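Local coordinates for protein terminase, small subunit (Thermus phage G20c, PDB 6EJQ) that probably recognises the packaging initiation site on viral DNA and regulates the ATPase of the large terminase subunit, working as a nine-membered ring, at residues M4-S7 against F8-V12; L18-D21 against P22-A26; E39-V42 against L43-A47. All coordinates share one frame; numbering follows the deposited sequence.

Interaction 1: residues M4-S7 against F8-V12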
loop_
_atom_site.group_PDB
_atom_site.type_symbol
_atom_site.label_atom_id
_atom_site.label_comp_id
_atom_site.label_asym_id
_atom_site.label_seq_id
_atom_site.Cartn_x
_atom_site.Cartn_y
_atom_site.Cartn_z
ATOM N N MET B 4 45.055 -14.698 -9.685
ATOM C CA MET B 4 45.166 -14.292 -8.267
ATOM C C MET B 4 45.475 -12.799 -8.021
ATOM O O MET B 4 45.257 -12.306 -6.913
ATOM C CB MET B 4 46.148 -15.200 -7.498
ATOM C CG MET B 4 47.634 -15.013 -7.777
ATOM S SD MET B 4 48.614 -16.323 -6.996
ATOM C CE MET B 4 48.444 -15.907 -5.255
ATOM N N SER B 5 45.980 -12.092 -9.031
ATOM C CA SER B 5 46.104 -10.626 -8.969
ATOM C C SER B 5 44.718 -9.961 -9.008
ATOM O O SER B 5 44.424 -9.070 -8.201
ATOM C CB SER B 5 46.965 -10.090 -10.120
ATOM O OG SER B 5 47.143 -8.684 -10.025
ATOM N N VAL B 6 43.884 -10.403 -9.953
ATOM C CA VAL B 6 42.497 -9.925 -10.084
ATOM C C VAL B 6 41.657 -10.345 -8.859
ATOM O O VAL B 6 40.841 -9.564 -8.365
ATOM C CB VAL B 6 41.852 -10.402 -11.420
ATOM C CG1 VAL B 6 40.359 -10.074 -11.476
ATOM C CG2 VAL B 6 42.575 -9.774 -12.614
ATOM N N SER B 7 41.874 -11.566 -8.373
ATOM C CA SER B 7 41.237 -12.062 -7.151
ATOM C C SER B 7 41.522 -11.166 -5.941
ATOM O O SER B 7 40.640 -10.957 -5.103
ATOM C CB SER B 7 41.696 -13.491 -6.854
ATOM O OG SER B 7 41.216 -13.949 -5.606
ATOM N N PHE B 8 42.749 -10.649 -5.860
ATOM C CA PHE B 8 43.141 -9.708 -4.810
ATOM C C PHE B 8 42.432 -8.366 -5.004
ATOM O O PHE B 8 41.851 -7.837 -4.055
ATOM C CB PHE B 8 44.667 -9.524 -4.776
ATOM C CG PHE B 8 45.143 -8.487 -3.790
ATOM C CD1 PHE B 8 45.179 -8.765 -2.439
ATOM C CD2 PHE B 8 45.570 -7.236 -4.222
ATOM C CE1 PHE B 8 45.618 -7.812 -1.529
ATOM C CE2 PHE B 8 46.017 -6.280 -3.321
ATOM C CZ PHE B 8 46.040 -6.569 -1.969
ATOM N N ARG B 9 42.486 -7.826 -6.224
ATOM C CA ARG B 9 41.760 -6.601 -6.552
ATOM C C ARG B 9 40.278 -6.733 -6.190
ATOM O O ARG B 9 39.734 -5.874 -5.498
ATOM C CB ARG B 9 41.894 -6.234 -8.033
ATOM C CG ARG B 9 41.268 -4.883 -8.365
ATOM C CD ARG B 9 41.308 -4.516 -9.846
ATOM N NE ARG B 9 40.729 -5.522 -10.740
ATOM C CZ ARG B 9 39.430 -5.835 -10.823
ATOM N NH1 ARG B 9 38.514 -5.244 -10.043
ATOM N NH2 ARG B 9 39.036 -6.771 -11.689
ATOM N N ASP B 10 39.642 -7.809 -6.654
ATOM C CA ASP B 10 38.206 -8.014 -6.429
ATOM C C ASP B 10 37.867 -8.101 -4.952
ATOM O O ASP B 10 36.874 -7.524 -4.519
ATOM C CB ASP B 10 37.696 -9.272 -7.141
ATOM C CG ASP B 10 37.641 -9.113 -8.646
ATOM O OD1 ASP B 10 37.771 -7.972 -9.150
ATOM O OD2 ASP B 10 37.465 -10.149 -9.331
ATOM N N ARG B 11 38.695 -8.810 -4.189
ATOM C CA ARG B 11 38.449 -8.994 -2.769
ATOM C C ARG B 11 38.660 -7.704 -1.936
ATOM O O ARG B 11 37.941 -7.485 -0.958
ATOM C CB ARG B 11 39.274 -10.165 -2.234
ATOM C CG ARG B 11 38.878 -10.568 -0.822
ATOM C CD ARG B 11 39.020 -12.060 -0.547
ATOM N NE ARG B 11 38.868 -12.332 0.885
ATOM C CZ ARG B 11 37.715 -12.299 1.565
ATOM N NH1 ARG B 11 36.550 -12.020 0.967
ATOM N NH2 ARG B 11 37.725 -12.550 2.873
ATOM N N VAL B 12 39.619 -6.858 -2.328
ATOM C CA VAL B 12 39.808 -5.545 -1.701
ATOM C C VAL B 12 38.547 -4.714 -1.900
ATOM O O VAL B 12 38.017 -4.144 -0.948
ATOM C CB VAL B 12 41.018 -4.778 -2.294
ATOM C CG1 VAL B 12 41.007 -3.292 -1.914
ATOM C CG2 VAL B 12 42.323 -5.409 -1.839
#

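Interaction 2: residues L18-D21 against P22-A26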
loop_
_atom_site.group_PDB
_atom_site.type_symbol
_atom_site.label_atom_id
_atom_site.label_comp_id
_atom_site.label_asym_id
_atom_site.label_seq_id
_atom_site.Cartn_x
_atom_site.Cartn_y
_atom_site.Cartn_z
ATOM N N LEU B 18 31.347 -4.032 1.299
ATOM C CA LEU B 18 30.657 -4.604 2.453
ATOM C C LEU B 18 30.873 -3.821 3.758
ATOM O O LEU B 18 30.406 -4.252 4.814
ATOM C CB LEU B 18 31.053 -6.075 2.631
ATOM C CG LEU B 18 30.641 -6.998 1.477
ATOM C CD1 LEU B 18 31.186 -8.402 1.697
ATOM C CD2 LEU B 18 29.123 -7.033 1.301
ATOM N N GLY B 19 31.563 -2.683 3.691
ATOM C CA GLY B 19 31.699 -1.775 4.835
ATOM C C GLY B 19 32.907 -1.977 5.743
ATOM O O GLY B 19 32.950 -1.408 6.849
ATOM N N PHE B 20 33.886 -2.771 5.300
ATOM C CA PHE B 20 35.131 -2.944 6.057
ATOM C C PHE B 20 36.005 -1.737 5.781
ATOM O O PHE B 20 36.040 -1.254 4.645
ATOM C CB PHE B 20 35.845 -4.245 5.665
ATOM C CG PHE B 20 35.129 -5.492 6.115
ATOM C CD1 PHE B 20 34.134 -6.069 5.334
ATOM C CD2 PHE B 20 35.430 -6.077 7.332
ATOM C CE1 PHE B 20 33.463 -7.211 5.755
ATOM C CE2 PHE B 20 34.768 -7.221 7.761
ATOM C CZ PHE B 20 33.782 -7.790 6.972
ATOM N N ASP B 21 36.690 -1.240 6.819
ATOM C CA ASP B 21 37.637 -0.105 6.686
ATOM C C ASP B 21 38.899 -0.546 5.953
ATOM O O ASP B 21 39.295 -1.690 6.098
ATOM C CB ASP B 21 38.087 0.427 8.057
ATOM C CG ASP B 21 36.948 0.994 8.875
ATOM O OD1 ASP B 21 36.266 1.917 8.378
ATOM O OD2 ASP B 21 36.747 0.519 10.018
ATOM N N PRO B 22 39.554 0.363 5.201
ATOM C CA PRO B 22 40.813 0.007 4.541
ATOM C C PRO B 22 41.850 -0.688 5.430
ATOM O O PRO B 22 42.493 -1.626 4.973
ATOM C CB PRO B 22 41.330 1.356 4.040
ATOM C CG PRO B 22 40.083 2.112 3.722
ATOM C CD PRO B 22 39.115 1.719 4.808
ATOM N N SER B 23 41.987 -0.258 6.684
ATOM C CA SER B 23 42.935 -0.887 7.619
ATOM C C SER B 23 42.568 -2.335 7.938
ATOM O O SER B 23 43.448 -3.187 8.023
ATOM C CB SER B 23 43.048 -0.085 8.922
ATOM O OG SER B 23 41.807 -0.046 9.613
ATOM N N GLU B 24 41.277 -2.606 8.122
ATOM C CA GLU B 24 40.796 -3.977 8.349
ATOM C C GLU B 24 40.992 -4.846 7.114
ATOM O O GLU B 24 41.299 -6.027 7.233
ATOM C CB GLU B 24 39.308 -3.994 8.719
ATOM C CG GLU B 24 38.968 -3.379 10.064
ATOM C CD GLU B 24 37.485 -3.476 10.365
ATOM O OE1 GLU B 24 36.698 -2.729 9.732
ATOM O OE2 GLU B 24 37.108 -4.305 11.222
ATOM N N ILE B 25 40.783 -4.257 5.939
ATOM C CA ILE B 25 40.951 -4.957 4.666
ATOM C C ILE B 25 42.409 -5.371 4.506
ATOM O O ILE B 25 42.696 -6.490 4.089
ATOM C CB ILE B 25 40.546 -4.076 3.458
ATOM C CG1 ILE B 25 39.033 -3.809 3.468
ATOM C CG2 ILE B 25 40.952 -4.739 2.142
ATOM C CD1 ILE B 25 38.581 -2.792 2.440
ATOM N N ALA B 26 43.311 -4.449 4.835
ATOM C CA ALA B 26 44.742 -4.703 4.799
ATOM C C ALA B 26 45.151 -5.835 5.739
ATOM O O ALA B 26 45.835 -6.764 5.322
ATOM C CB ALA B 26 45.503 -3.436 5.136
#

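Interaction 3: residues E39-V42 against L43-A47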
loop_
_atom_site.group_PDB
_atom_site.type_symbol
_atom_site.label_atom_id
_atom_site.label_comp_id
_atom_site.label_asym_id
_atom_site.label_seq_id
_atom_site.Cartn_x
_atom_site.Cartn_y
_atom_site.Cartn_z
ATOM N N GLU B 39 47.537 -0.238 4.784
ATOM C CA GLU B 39 46.427 0.680 4.488
ATOM C C GLU B 39 46.640 1.382 3.149
ATOM O O GLU B 39 45.737 1.402 2.315
ATOM C CB GLU B 39 46.271 1.762 5.576
ATOM C CG GLU B 39 45.044 1.638 6.472
ATOM C CD GLU B 39 44.545 2.994 6.971
ATOM O OE1 GLU B 39 43.885 3.714 6.190
ATOM O OE2 GLU B 39 44.811 3.344 8.142
ATOM N N GLU B 40 47.837 1.938 2.958
ATOM C CA GLU B 40 48.141 2.793 1.798
ATOM C C GLU B 40 48.014 2.049 0.481
ATOM O O GLU B 40 47.533 2.614 -0.492
ATOM C CB GLU B 40 49.541 3.439 1.901
ATOM C CG GLU B 40 49.585 4.734 2.713
ATOM C CD GLU B 40 49.145 4.564 4.168
ATOM O OE1 GLU B 40 48.469 5.482 4.689
ATOM O OE2 GLU B 40 49.458 3.516 4.793
ATOM N N GLU B 41 48.441 0.789 0.456
ATOM C CA GLU B 41 48.268 -0.041 -0.729
ATOM C C GLU B 41 46.778 -0.278 -1.002
ATOM O O GLU B 41 46.347 -0.157 -2.135
ATOM C CB GLU B 41 49.001 -1.371 -0.595
ATOM C CG GLU B 41 49.081 -2.132 -1.914
ATOM C CD GLU B 41 49.591 -3.543 -1.758
ATOM O OE1 GLU B 41 50.360 -3.785 -0.814
ATOM O OE2 GLU B 41 49.231 -4.416 -2.582
ATOM N N VAL B 42 46.012 -0.603 0.037
ATOM C CA VAL B 42 44.574 -0.864 -0.098
ATOM C C VAL B 42 43.873 0.359 -0.669
ATOM O O VAL B 42 43.044 0.229 -1.566
ATOM C CB VAL B 42 43.928 -1.326 1.240
ATOM C CG1 VAL B 42 42.403 -1.262 1.183
ATOM C CG2 VAL B 42 44.365 -2.742 1.569
ATOM N N LEU B 43 44.239 1.536 -0.170
ATOM C CA LEU B 43 43.693 2.807 -0.661
ATOM C C LEU B 43 43.975 3.038 -2.138
ATOM O O LEU B 43 43.099 3.501 -2.869
ATOM C CB LEU B 43 44.227 3.990 0.163
ATOM C CG LEU B 43 43.626 4.162 1.558
ATOM C CD1 LEU B 43 44.402 5.217 2.333
ATOM C CD2 LEU B 43 42.149 4.540 1.484
ATOM N N HIS B 44 45.193 2.722 -2.569
ATOM C CA HIS B 44 45.567 2.821 -3.987
ATOM C C HIS B 44 44.785 1.827 -4.830
ATOM O O HIS B 44 44.389 2.140 -5.941
ATOM C CB HIS B 44 47.080 2.607 -4.188
ATOM C CG HIS B 44 47.910 3.793 -3.808
ATOM N ND1 HIS B 44 47.788 5.013 -4.437
ATOM C CD2 HIS B 44 48.874 3.947 -2.871
ATOM C CE1 HIS B 44 48.637 5.870 -3.899
ATOM N NE2 HIS B 44 49.305 5.249 -2.943
ATOM N N VAL B 45 44.577 0.629 -4.295
ATOM C CA VAL B 45 43.820 -0.406 -4.990
ATOM C C VAL B 45 42.365 0.033 -5.156
ATOM O O VAL B 45 41.801 -0.115 -6.242
ATOM C CB VAL B 45 43.900 -1.771 -4.267
ATOM C CG1 VAL B 45 42.949 -2.790 -4.892
ATOM C CG2 VAL B 45 45.332 -2.308 -4.296
ATOM N N LEU B 46 41.774 0.589 -4.095
ATOM C CA LEU B 46 40.404 1.096 -4.180
ATOM C C LEU B 46 40.288 2.250 -5.171
ATOM O O LEU B 46 39.347 2.285 -5.962
ATOM C CB LEU B 46 39.869 1.512 -2.812
ATOM C CG LEU B 46 39.639 0.374 -1.823
ATOM C CD1 LEU B 46 39.366 0.942 -0.438
ATOM C CD2 LEU B 46 38.503 -0.541 -2.246
ATOM N N ALA B 47 41.265 3.156 -5.148
ATOM C CA ALA B 47 41.316 4.277 -6.092
ATOM C C ALA B 47 41.419 3.806 -7.535
ATOM O O ALA B 47 40.727 4.347 -8.402
ATOM C CB ALA B 47 42.470 5.214 -5.760
#

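Interaction 1: residues M4-S7 against F8-V12
Val-6 meets Arg-9 and Asp-10 in a local contact along the first turns of helix 4-17, on the surface of the N-terminal domain. One methyl does the touching. Val-6 CG1 stands anti to the backbone N (chi1 172°), which turns it toward the next turn of the helix. Val-6 CG1 lies 3.6 Å from both Arg-9 NH2 and Asp-10 OD2. Val-6 runs alongside each of them, pointing the same way. Within residues 8-12 Arg-9 NH1 and Asp-10 OD1 form a salt bridge of 3.0 Å. The arginine chain bends at chi3 (54°) to bring its guanidinium back to the carboxylate. The methyl of Val-6 thus packs against both partners of an ion pair.

Four backbone bonds of the i to i+4 kind tie the turns together. Asp-10 N to Val-6 O is short, at 2.7 Å. Phe-8 N to Met-4 O is longer, at 3.2 Å.

This helix is the first of the three in the N-terminal domain, which belongs to the helix-turn-helix clan. Phe-8 carries its ring away from residues 4-7. Val-12 CG2 lies 3.9 Å above one face of that ring, offset toward its rim. The ring also packs on Leu-29 and Val-33 of helix 22-33 and touches Glu-41 of helix 39-53.

Interaction 2: residues L18-D21 against P22-A26
Glu-24 OE1 approaches the Phe-20 ring obliquely, 4.3 Å from Phe-20 CD2. The other flat groups are the carboxylates of Asp-21 and Glu-24. Their planes are 36° apart, and Asp-21 OD2 comes within 3.3 Å of Glu-24 OE1. These are like charges, so the approach probably costs some energy. Two bonds may offset it. Asp-21 N donates to Glu-24 OE1 at 3.3 Å, a long but nearly straight bond. It meets the oxygen on its anti side, 19° out of the carboxylate plane. Asp-21 OD1 makes a salt bridge to Lys-78 of a neighbouring subunit.

The contact lies where the chain enters helix 22-33. Gly-19 ends the preceding helix in a Schellman motif with positive phi. Asp-21 then takes the N-cap position, but its own side chain makes no capping bond. Instead Glu-24, three residues on, reaches back to the N-cap amide. That is the backward half of a capping box. Glu-24 CG stands anti to the carbonyl carbon (chi1 -67°), and the chain runs extended beyond it toward that amide. Pro-22 opens the first turn.

Ile-25 N bonds to Asp-21 O at 3.0 Å and starts the helical ladder. The side chain of Ile-25 runs back toward Phe-20 and the carbonyl of Asp-21. Ile-25 CG1 is 3.4 Å from Asp-21 O and 3.9 Å from Phe-20 CB. Ile-25 CD1 lies 3.7 Å from Phe-20 O. Ile-25 also packs on Leu-15 and Tyr-16 of helix 4-17.

Interaction 3: residues E39-V42 against L43-A47
Backbone hydrogen bonds carry most of this local contact between Glu-39 to Val-42 and Leu-43 to Ala-47. Leu-43, His-44, Val-45 and Leu-46 donate in turn to the carbonyls of Glu-39, Glu-40, Glu-41 and Val-42. The Leu-43 N to Glu-39 O bond is 2.9 Å. The His-44 N to Glu-40 O bond is a little longer at 3.1 Å.

Glu-40 O has a second neighbour. His-44 CD2 lies 3.0 Å from Glu-40 O, which meets the imidazole obliquely. His-44 CG stands anti to the carbonyl carbon (chi1 -77°), beside the backbone N. This turns the ring back toward the preceding turn.

One apolar contact joins side chains one turn apart. Val-42 and Leu-46 lie alongside each other, with Val-42 CG1 4.1 Å from Leu-46 CD1. Both are buried. Further van der Waals contacts set side-chain carbons against oxygens. Leu-46 CG rests 3.4 Å from Val-42 O. Val-45 CG2 sits 3.2 Å from Glu-41 O, close against the preceding turn. On the exposed flank the chains of Glu-39 and Leu-43 run side by side, and Leu-43 CD1 is 4.2 Å from Glu-39 OE1.

The charged group of Glu-41 looks elsewhere, to a salt bridge with Arg-35 of the same chain. Val-42 packs on Ile-25 and Leu-43 on Pro-22, both of helix 22-33. Leu-46 packs on Val-12 and Tyr-16 of helix 4-17. Helix 39-53 follows helix 22-33 as the third helix of the domain, in keeping with the three-helix bundle of a helix-turn-helix fold.

All three contacts belong to the small N-terminal helical domain, and each lies on a different helix or at its start. Interactions 1 and 2 are surface contacts, while interaction 3 is partly buried. They meet in one apolar centre. Val-12 CG1 of interaction 1 is 3.6 Å from Val-45 CG1 of interaction 3. Interaction 2 reaches it through Ala-26 CA, 3.8 Å from Val-42 CG2. Their chemistry follows their place. Interaction 1 sets a methyl against an ion pair, interaction 2 uses a carboxylate to hold a helix start, and interaction 3 adds buried aliphatic packing. Of the three, interaction 2 alone touches neighbouring subunits.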